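Local atomic coordinates of cellulase (Soil metagenome, PDB entry 5I2U), a protein that hydrolyses cellulose, probably by cutting its beta-1,4-glucosidic bonds, as a salt-tolerant TIM-barrel enzyme of glycoside hydrolase family 5. Residues 205-210 / 237-242; 219-224 / 230-235. One frame throughout, in Å; residues are numbered along the deposited sequence.

Interaction 1 (205-210 / 237-242)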
ATOM      1  N   LEU A 205     -12.998  15.425  -1.416  1.00 45.75           N
ATOM      2  CA  LEU A 205     -14.337  14.908  -1.116  1.00 47.38           C
ATOM      3  C   LEU A 205     -14.379  14.251   0.270  1.00 47.91           C
ATOM      4  O   LEU A 205     -15.345  14.409   1.015  1.00 45.13           O
ATOM      5  CB  LEU A 205     -14.806  13.913  -2.184  1.00 47.97           C
ATOM      6  CG  LEU A 205     -15.058  14.432  -3.609  1.00 53.92           C
ATOM      7  CD1 LEU A 205     -15.787  13.376  -4.439  1.00 49.75           C
ATOM      8  CD2 LEU A 205     -15.837  15.747  -3.631  1.00 55.57           C
ATOM      9  N   VAL A 206     -13.323  13.513   0.597  1.00 51.57           N
ATOM     10  CA  VAL A 206     -13.144  12.921   1.935  1.00 51.74           C
ATOM     11  C   VAL A 206     -13.104  14.013   3.014  1.00 49.38           C
ATOM     12  O   VAL A 206     -13.712  13.861   4.069  1.00 41.67           O
ATOM     13  CB  VAL A 206     -11.858  12.033   1.993  1.00 50.90           C
ATOM     14  CG1 VAL A 206     -11.468  11.645   3.426  1.00 50.40           C
ATOM     15  CG2 VAL A 206     -12.024  10.795   1.107  1.00 52.37           C
ATOM     16  N   ALA A 207     -12.378  15.097   2.739  1.00 50.88           N
ATOM     17  CA  ALA A 207     -12.260  16.233   3.671  1.00 52.16           C
ATOM     18  C   ALA A 207     -13.623  16.804   4.075  1.00 50.13           C
ATOM     19  O   ALA A 207     -13.859  17.070   5.253  1.00 50.44           O
ATOM     20  CB  ALA A 207     -11.386  17.327   3.067  1.00 53.04           C
ATOM     21  N   GLU A 208     -14.518  16.933   3.093  1.00 52.05           N
ATOM     22  CA  GLU A 208     -15.876  17.439   3.302  1.00 54.17           C
ATOM     23  C   GLU A 208     -16.834  16.477   4.020  1.00 53.76           C
ATOM     24  O   GLU A 208     -17.740  16.933   4.711  1.00 57.05           O
ATOM     25  CB  GLU A 208     -16.481  17.869   1.960  1.00 58.85           C
ATOM     26  CG  GLU A 208     -15.956  19.212   1.473  1.00 62.70           C
ATOM     27  CD  GLU A 208     -16.503  20.366   2.299  1.00 68.59           C
ATOM     28  OE1 GLU A 208     -17.740  20.582   2.263  1.00 63.92           O
ATOM     29  OE2 GLU A 208     -15.704  21.043   2.991  1.00 62.84           O
ATOM     30  N   ASP A 209     -16.616  15.168   3.870  1.00 51.03           N
ATOM     31  CA  ASP A 209     -17.506  14.131   4.400  1.00 44.84           C
ATOM     32  C   ASP A 209     -16.711  12.897   4.927  1.00 44.39           C
ATOM     33  O   ASP A 209     -16.814  11.795   4.373  1.00 45.27           O
ATOM     34  CB  ASP A 209     -18.485  13.740   3.275  1.00 45.87           C
ATOM     35  CG  ASP A 209     -19.552  12.734   3.706  1.00 45.45           C
ATOM     36  OD1 ASP A 209     -19.927  12.679   4.902  1.00 44.47           O
ATOM     37  OD2 ASP A 209     -20.046  12.015   2.817  1.00 50.29           O
ATOM     38  N   PRO A 210     -15.933  13.063   6.005  1.00 40.58           N
ATOM     39  CA  PRO A 210     -15.128  11.937   6.502  1.00 41.26           C
ATOM     40  C   PRO A 210     -15.928  10.896   7.263  1.00 42.25           C
ATOM     41  O   PRO A 210     -17.036  11.173   7.715  1.00 47.28           O
ATOM     42  CB  PRO A 210     -14.126  12.613   7.445  1.00 42.03           C
ATOM     43  CG  PRO A 210     -14.853  13.810   7.944  1.00 44.25           C
ATOM     44  CD  PRO A 210     -15.657  14.298   6.758  1.00 45.85           C
ATOM     45  N   ASP A 237      -2.296  18.143   0.901  1.00 43.72           N
ATOM     46  CA  ASP A 237      -1.990  19.059   2.017  1.00 47.13           C
ATOM     47  C   ASP A 237      -3.245  19.710   2.612  1.00 46.96           C
ATOM     48  O   ASP A 237      -3.404  19.765   3.840  1.00 47.57           O
ATOM     49  CB  ASP A 237      -1.006  20.156   1.586  1.00 50.40           C
ATOM     50  CG  ASP A 237       0.452  19.709   1.614  1.00 50.78           C
ATOM     51  OD1 ASP A 237       0.820  18.798   2.390  1.00 52.03           O
ATOM     52  OD2 ASP A 237       1.256  20.300   0.863  1.00 51.46           O
ATOM     53  N   GLU A 238      -4.116  20.205   1.736  1.00 49.52           N
ATOM     54  CA  GLU A 238      -5.423  20.760   2.129  1.00 52.53           C
ATOM     55  C   GLU A 238      -6.296  19.798   2.935  1.00 54.99           C
ATOM     56  O   GLU A 238      -7.001  20.231   3.854  1.00 57.38           O
ATOM     57  CB  GLU A 238      -6.204  21.191   0.891  1.00 47.71           C
ATOM     58  N   ALA A 239      -6.270  18.513   2.570  1.00 49.97           N
ATOM     59  CA  ALA A 239      -7.016  17.485   3.301  1.00 50.15           C
ATOM     60  C   ALA A 239      -6.397  17.227   4.674  1.00 48.84           C
ATOM     61  O   ALA A 239      -7.113  17.163   5.679  1.00 46.79           O
ATOM     62  CB  ALA A 239      -7.090  16.200   2.496  1.00 51.87           C
ATOM     63  N   ILE A 240      -5.071  17.111   4.714  1.00 45.37           N
ATOM     64  CA  ILE A 240      -4.338  16.963   5.982  1.00 46.39           C
ATOM     65  C   ILE A 240      -4.652  18.103   6.964  1.00 48.74           C
ATOM     66  O   ILE A 240      -4.823  17.854   8.164  1.00 43.42           O
ATOM     67  CB  ILE A 240      -2.802  16.886   5.766  1.00 44.75           C
ATOM     68  CG1 ILE A 240      -2.417  15.611   4.996  1.00 45.84           C
ATOM     69  CG2 ILE A 240      -2.055  16.918   7.099  1.00 41.58           C
ATOM     70  CD1 ILE A 240      -1.094  15.700   4.265  1.00 44.41           C
ATOM     71  N   ALA A 241      -4.705  19.336   6.447  1.00 51.97           N
ATOM     72  CA  ALA A 241      -5.070  20.534   7.235  1.00 52.86           C
ATOM     73  C   ALA A 241      -6.486  20.439   7.825  1.00 50.62           C
ATOM     74  O   ALA A 241      -6.708  20.816   8.977  1.00 45.98           O
ATOM     75  CB  ALA A 241      -4.939  21.790   6.383  1.00 53.62           C
ATOM     76  N   LYS A 242      -7.424  19.893   7.051  1.00 49.76           N
ATOM     77  CA  LYS A 242      -8.773  19.607   7.554  1.00 47.95           C
ATOM     78  C   LYS A 242      -8.882  18.305   8.384  1.00 46.33           C
ATOM     79  O   LYS A 242      -9.987  17.797   8.587  1.00 41.04           O
ATOM     80  CB  LYS A 242      -9.772  19.593   6.392  1.00 49.58           C
ATOM     81  CG  LYS A 242      -9.892  20.926   5.677  1.00 55.40           C
ATOM     82  CD  LYS A 242     -10.872  20.834   4.521  1.00 62.48           C
ATOM     83  CE  LYS A 242     -11.096  22.188   3.870  1.00 69.07           C
ATOM     84  NZ  LYS A 242     -12.174  22.108   2.845  1.00 74.59           N
TER
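Two neighbouring helices in the outer layer of the TIM barrel, 203-208 and 230-241, meet near their C-terminal ends through A207 and E208 of the first, A239 of the second and K242 just past its end. The backbones come closest at the two alanines, whose CA atoms are 5.4 Å apart. So short a spacing goes with small side chains on both helices here: CB of A207 points at the other helix and lies 4.5 Å from CB of A239, while the nearest backbone atom, CA of A239, is 4.4 Å from that same A207 methyl.

K242, the first residue beyond helical backbone angles in its segment, supplies the rest. Its CG stands beside the backbone N, anti to the carbonyl carbon (chi1 -63°), and from there the chain is fully extended, so that its methylene run passes A207, with K242 CD 3.8 Å from A207 CB. The ammonium is thereby carried on to E208. The CB of E208 points away from helix 230-241, but a bend at chi2 (-72°) brings the carboxylate round, and the two side chains cross obliquely. E208 OE2 and K242 NZ are 3.7 Å apart, a long salt bridge rather than a hydrogen bond, and no hydrogen bond joins the segments. With both charged residues exposed, solvent probably weakens this attraction.

Beneath the pair, I244 touches A207, A239 and V206. D209, just past its helix, forms a salt bridge with K173 of helix 169-186, and D237 is tied to R277 and to W273 of helix 264-276. Alanine-to-alanine packing overlaid by a surface ion pair here joins adjacent outer helices of a (beta/alpha)8 barrel, at the end where its strands begin.

Interaction 2 (219-224 / 230-235); sequences YTMHFY and AWLRDR
Apolar packing dominates here, and L232 of helix 230-241 carries all of it, reaching M221 and F223 of strand 217-224. The segment axes approach to 9.9 Å and run nearly antiparallel (162°), as expected for a strand and the helix that follows it in a beta-alpha-beta unit. With CG swung opposite the backbone N (chi1 -170°) and bends at chi2 and chi3, the M221 thioether is brought across the leucine's branch point: M221 SD is 3.9 Å from L232 CG and 4.0 Å from L232 CD2. That same methyl also reaches F223 CB (3.9 Å), while L232 CD1 lies 4.1 Å from M221 CG. Of F223 only that CB takes part; the phenyl turns away and stacks with Y270 of helix 264-276.

One contact involves a polar backbone atom: L232 CD2 rests 3.7 Å from H222 O, in van der Waals contact. No hydrogen bond or salt bridge crosses between the segments.

Cutting L232 back to an alanine removes both methyls, which would probably leave a gap against the strand and the M221 sulfur and F223 CB without this partner.

Strand alternation sends the next side chains the other way. H222 is hydrogen-bonded through ND1 to E163 and through NE2 to S249, and the Y224 hydroxyl to E250; family 5 enzymes carry their catalytic glutamates at the ends of strands four and seven, consistent with E163 and E250. The chemistry therefore divides at the strand: between these two segments the helix-facing side makes apolar and van der Waals contacts, while the barrel-facing side is polar.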
ATOM      1  N   TYR A 219      -6.534   7.552   5.101  1.00 41.12           N
ATOM      2  CA  TYR A 219      -7.024   7.606   3.737  1.00 39.60           C
ATOM      3  C   TYR A 219      -5.852   7.514   2.762  1.00 40.30           C
ATOM      4  O   TYR A 219      -4.796   8.098   3.003  1.00 38.11           O
ATOM      5  CB  TYR A 219      -7.830   8.885   3.544  1.00 39.28           C
ATOM      6  CG  TYR A 219      -9.042   8.923   4.452  1.00 41.69           C
ATOM      7  CD1 TYR A 219     -10.251   8.343   4.059  1.00 37.59           C
ATOM      8  CD2 TYR A 219      -8.967   9.490   5.726  1.00 38.73           C
ATOM      9  CE1 TYR A 219     -11.355   8.376   4.889  1.00 39.27           C
ATOM     10  CE2 TYR A 219     -10.074   9.532   6.566  1.00 37.14           C
ATOM     11  CZ  TYR A 219     -11.263   8.973   6.144  1.00 39.40           C
ATOM     12  OH  TYR A 219     -12.357   8.990   6.983  1.00 42.96           O
ATOM     13  N   THR A 220      -6.028   6.757   1.679  1.00 36.95           N
ATOM     14  CA  THR A 220      -4.934   6.546   0.763  1.00 33.01           C
ATOM     15  C   THR A 220      -4.880   7.633  -0.280  1.00 34.43           C
ATOM     16  O   THR A 220      -5.890   8.295  -0.585  1.00 36.14           O
ATOM     17  CB  THR A 220      -4.928   5.142   0.133  1.00 29.36           C
ATOM     18  OG1 THR A 220      -6.129   4.935  -0.607  1.00 31.07           O
ATOM     19  CG2 THR A 220      -4.795   4.073   1.219  1.00 28.63           C
ATOM     20  N   MET A 221      -3.672   7.839  -0.795  1.00 35.73           N
ATOM     21  CA  MET A 221      -3.450   8.681  -1.960  1.00 37.33           C
ATOM     22  C   MET A 221      -2.456   7.963  -2.844  1.00 34.82           C
ATOM     23  O   MET A 221      -1.466   7.451  -2.341  1.00 38.66           O
ATOM     24  CB  MET A 221      -2.927  10.061  -1.540  1.00 37.73           C
ATOM     25  CG  MET A 221      -2.894  11.086  -2.663  1.00 38.34           C
ATOM     26  SD  MET A 221      -1.361  11.107  -3.623  1.00 40.18           S
ATOM     27  CE  MET A 221      -0.247  11.889  -2.459  1.00 39.72           C
ATOM     28  N   HIS A 222      -2.737   7.904  -4.146  1.00 34.38           N
ATOM     29  CA  HIS A 222      -1.827   7.320  -5.129  1.00 35.26           C
ATOM     30  C   HIS A 222      -1.366   8.364  -6.146  1.00 37.30           C
ATOM     31  O   HIS A 222      -2.180   9.094  -6.710  1.00 37.37           O
ATOM     32  CB  HIS A 222      -2.494   6.163  -5.866  1.00 35.43           C
ATOM     33  CG  HIS A 222      -2.772   4.964  -5.005  1.00 33.21           C
ATOM     34  ND1 HIS A 222      -3.266   3.794  -5.526  1.00 32.81           N
ATOM     35  CD2 HIS A 222      -2.621   4.747  -3.677  1.00 32.28           C
ATOM     36  CE1 HIS A 222      -3.410   2.907  -4.557  1.00 32.17           C
ATOM     37  NE2 HIS A 222      -3.029   3.461  -3.425  1.00 31.19           N
ATOM     38  N   PHE A 223      -0.056   8.438  -6.369  1.00 37.81           N
ATOM     39  CA  PHE A 223       0.498   9.339  -7.382  1.00 37.69           C
ATOM     40  C   PHE A 223       1.508   8.612  -8.262  1.00 34.83           C
ATOM     41  O   PHE A 223       2.163   7.681  -7.822  1.00 34.51           O
ATOM     42  CB  PHE A 223       1.149  10.567  -6.729  1.00 36.35           C
ATOM     43  CG  PHE A 223       2.436  10.269  -6.028  1.00 37.55           C
ATOM     44  CD1 PHE A 223       3.638  10.219  -6.733  1.00 38.07           C
ATOM     45  CD2 PHE A 223       2.459  10.043  -4.664  1.00 34.88           C
ATOM     46  CE1 PHE A 223       4.827   9.927  -6.091  1.00 36.15           C
ATOM     47  CE2 PHE A 223       3.646   9.753  -4.018  1.00 34.58           C
ATOM     48  CZ  PHE A 223       4.831   9.696  -4.726  1.00 36.24           C
ATOM     49  N   TYR A 224       1.653   9.110  -9.485  1.00 35.80           N
ATOM     50  CA  TYR A 224       2.615   8.641 -10.472  1.00 35.33           C
ATOM     51  C   TYR A 224       3.259   9.905 -10.998  1.00 36.53           C
ATOM     52  O   TYR A 224       2.603  10.733 -11.643  1.00 42.10           O
ATOM     53  CB  TYR A 224       1.948   7.784 -11.540  1.00 34.03           C
ATOM     54  CG  TYR A 224       1.720   6.417 -10.967  1.00 36.50           C
ATOM     55  CD1 TYR A 224       0.607   6.158 -10.162  1.00 38.30           C
ATOM     56  CD2 TYR A 224       2.677   5.417 -11.106  1.00 36.22           C
ATOM     57  CE1 TYR A 224       0.429   4.915  -9.559  1.00 39.40           C
ATOM     58  CE2 TYR A 224       2.498   4.174 -10.520  1.00 38.41           C
ATOM     59  CZ  TYR A 224       1.373   3.930  -9.743  1.00 36.07           C
ATOM     60  OH  TYR A 224       1.198   2.705  -9.162  1.00 34.99           O
ATOM     61  N   ALA A 230       1.653  19.171  -9.491  1.00 44.74           N
ATOM     62  CA  ALA A 230       1.597  19.769  -8.143  1.00 45.65           C
ATOM     63  C   ALA A 230       0.221  19.842  -7.475  1.00 43.09           C
ATOM     64  O   ALA A 230       0.136  19.784  -6.255  1.00 45.46           O
ATOM     65  CB  ALA A 230       2.231  21.161  -8.170  1.00 47.19           C
ATOM     66  N   TRP A 231      -0.844  19.960  -8.265  1.00 45.90           N
ATOM     67  CA  TRP A 231      -2.203  20.022  -7.720  1.00 44.97           C
ATOM     68  C   TRP A 231      -2.511  18.915  -6.692  1.00 49.49           C
ATOM     69  O   TRP A 231      -3.082  19.199  -5.630  1.00 53.58           O
ATOM     70  CB  TRP A 231      -3.252  20.022  -8.834  1.00 47.42           C
ATOM     71  CG  TRP A 231      -3.256  18.821  -9.745  1.00 54.02           C
ATOM     72  CD1 TRP A 231      -2.560  18.672 -10.913  1.00 56.08           C
ATOM     73  CD2 TRP A 231      -4.018  17.618  -9.579  1.00 56.30           C
ATOM     74  NE1 TRP A 231      -2.833  17.453 -11.479  1.00 53.02           N
ATOM     75  CE2 TRP A 231      -3.723  16.782 -10.681  1.00 54.23           C
ATOM     76  CE3 TRP A 231      -4.919  17.163  -8.605  1.00 53.95           C
ATOM     77  CZ2 TRP A 231      -4.297  15.511 -10.836  1.00 52.37           C
ATOM     78  CZ3 TRP A 231      -5.490  15.895  -8.760  1.00 49.87           C
ATOM     79  CH2 TRP A 231      -5.176  15.090  -9.871  1.00 50.86           C
ATOM     80  N   LEU A 232      -2.081  17.684  -6.982  1.00 43.53           N
ATOM     81  CA  LEU A 232      -2.385  16.530  -6.136  1.00 40.22           C
ATOM     82  C   LEU A 232      -1.726  16.627  -4.747  1.00 43.07           C
ATOM     83  O   LEU A 232      -2.332  16.240  -3.733  1.00 41.49           O
ATOM     84  CB  LEU A 232      -1.995  15.231  -6.855  1.00 36.50           C
ATOM     85  CG  LEU A 232      -2.304  13.879  -6.193  1.00 36.20           C
ATOM     86  CD1 LEU A 232      -3.726  13.796  -5.656  1.00 35.63           C
ATOM     87  CD2 LEU A 232      -2.052  12.735  -7.176  1.00 33.60           C
ATOM     88  N   ARG A 233      -0.497  17.151  -4.705  1.00 44.22           N
ATOM     89  CA  ARG A 233       0.186  17.452  -3.434  1.00 43.36           C
ATOM     90  C   ARG A 233      -0.527  18.548  -2.632  1.00 45.00           C
ATOM     91  O   ARG A 233      -0.617  18.464  -1.401  1.00 41.32           O
ATOM     92  CB  ARG A 233       1.618  17.895  -3.684  1.00 41.98           C
ATOM     93  CG  ARG A 233       2.539  16.821  -4.234  1.00 44.65           C
ATOM     94  CD  ARG A 233       3.995  17.279  -4.137  1.00 47.22           C
ATOM     95  NE  ARG A 233       4.296  18.372  -5.067  1.00 44.83           N
ATOM     96  CZ  ARG A 233       4.707  18.237  -6.331  1.00 46.90           C
ATOM     97  NH1 ARG A 233       4.892  17.034  -6.889  1.00 43.63           N
ATOM     98  NH2 ARG A 233       4.943  19.330  -7.057  1.00 47.53           N
ATOM     99  N   ASP A 234      -1.022  19.564  -3.349  1.00 50.95           N
ATOM    100  CA  ASP A 234      -1.741  20.699  -2.745  1.00 52.82           C
ATOM    101  C   ASP A 234      -3.098  20.254  -2.204  1.00 51.46           C
ATOM    102  O   ASP A 234      -3.470  20.611  -1.075  1.00 49.68           O
ATOM    103  CB  ASP A 234      -1.953  21.827  -3.766  1.00 53.24           C
ATOM    104  CG  ASP A 234      -0.658  22.493  -4.193  1.00 54.82           C
ATOM    105  OD1 ASP A 234       0.269  22.617  -3.367  1.00 57.08           O
ATOM    106  OD2 ASP A 234      -0.580  22.941  -5.355  1.00 60.24           O
ATOM    107  N   ARG A 235      -3.821  19.473  -3.015  1.00 45.10           N
ATOM    108  CA  ARG A 235      -5.054  18.828  -2.567  1.00 46.30           C
ATOM    109  C   ARG A 235      -4.829  17.954  -1.333  1.00 45.39           C
ATOM    110  O   ARG A 235      -5.610  18.013  -0.387  1.00 45.24           O
ATOM    111  CB  ARG A 235      -5.647  17.970  -3.666  1.00 47.16           C
ATOM    112  CG  ARG A 235      -6.970  17.341  -3.274  1.00 47.28           C
ATOM    113  CD  ARG A 235      -7.532  16.513  -4.407  1.00 45.91           C
ATOM    114  NE  ARG A 235      -7.973  17.341  -5.516  1.00 48.10           N
ATOM    115  CZ  ARG A 235      -8.564  16.876  -6.617  1.00 51.00           C
ATOM    116  NH1 ARG A 235      -8.790  15.569  -6.774  1.00 46.77           N
ATOM    117  NH2 ARG A 235      -8.931  17.731  -7.575  1.00 49.64           N
TER

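Helix 230-241 serves both contacts, its first turns in interaction 2 and its last in interaction 1, with centres about 12 Å apart. Interaction 2 is core: all four touching residues are buried, the partner is a barrel strand, and the chemistry is apolar. Interaction 1 lies further out, about 20 Å from the chain's centre against 14 Å, joins helix to helix, and adds a long ion pair to its alanine packing. The buried areas are nonetheless similar, 148 Å² for interaction 1 and 133 Å² for interaction 2. The two also touch directly, V206 CG1 packing 3.6 Å from Y219 CD1, so helix 203-208 rests against the strand that follows it.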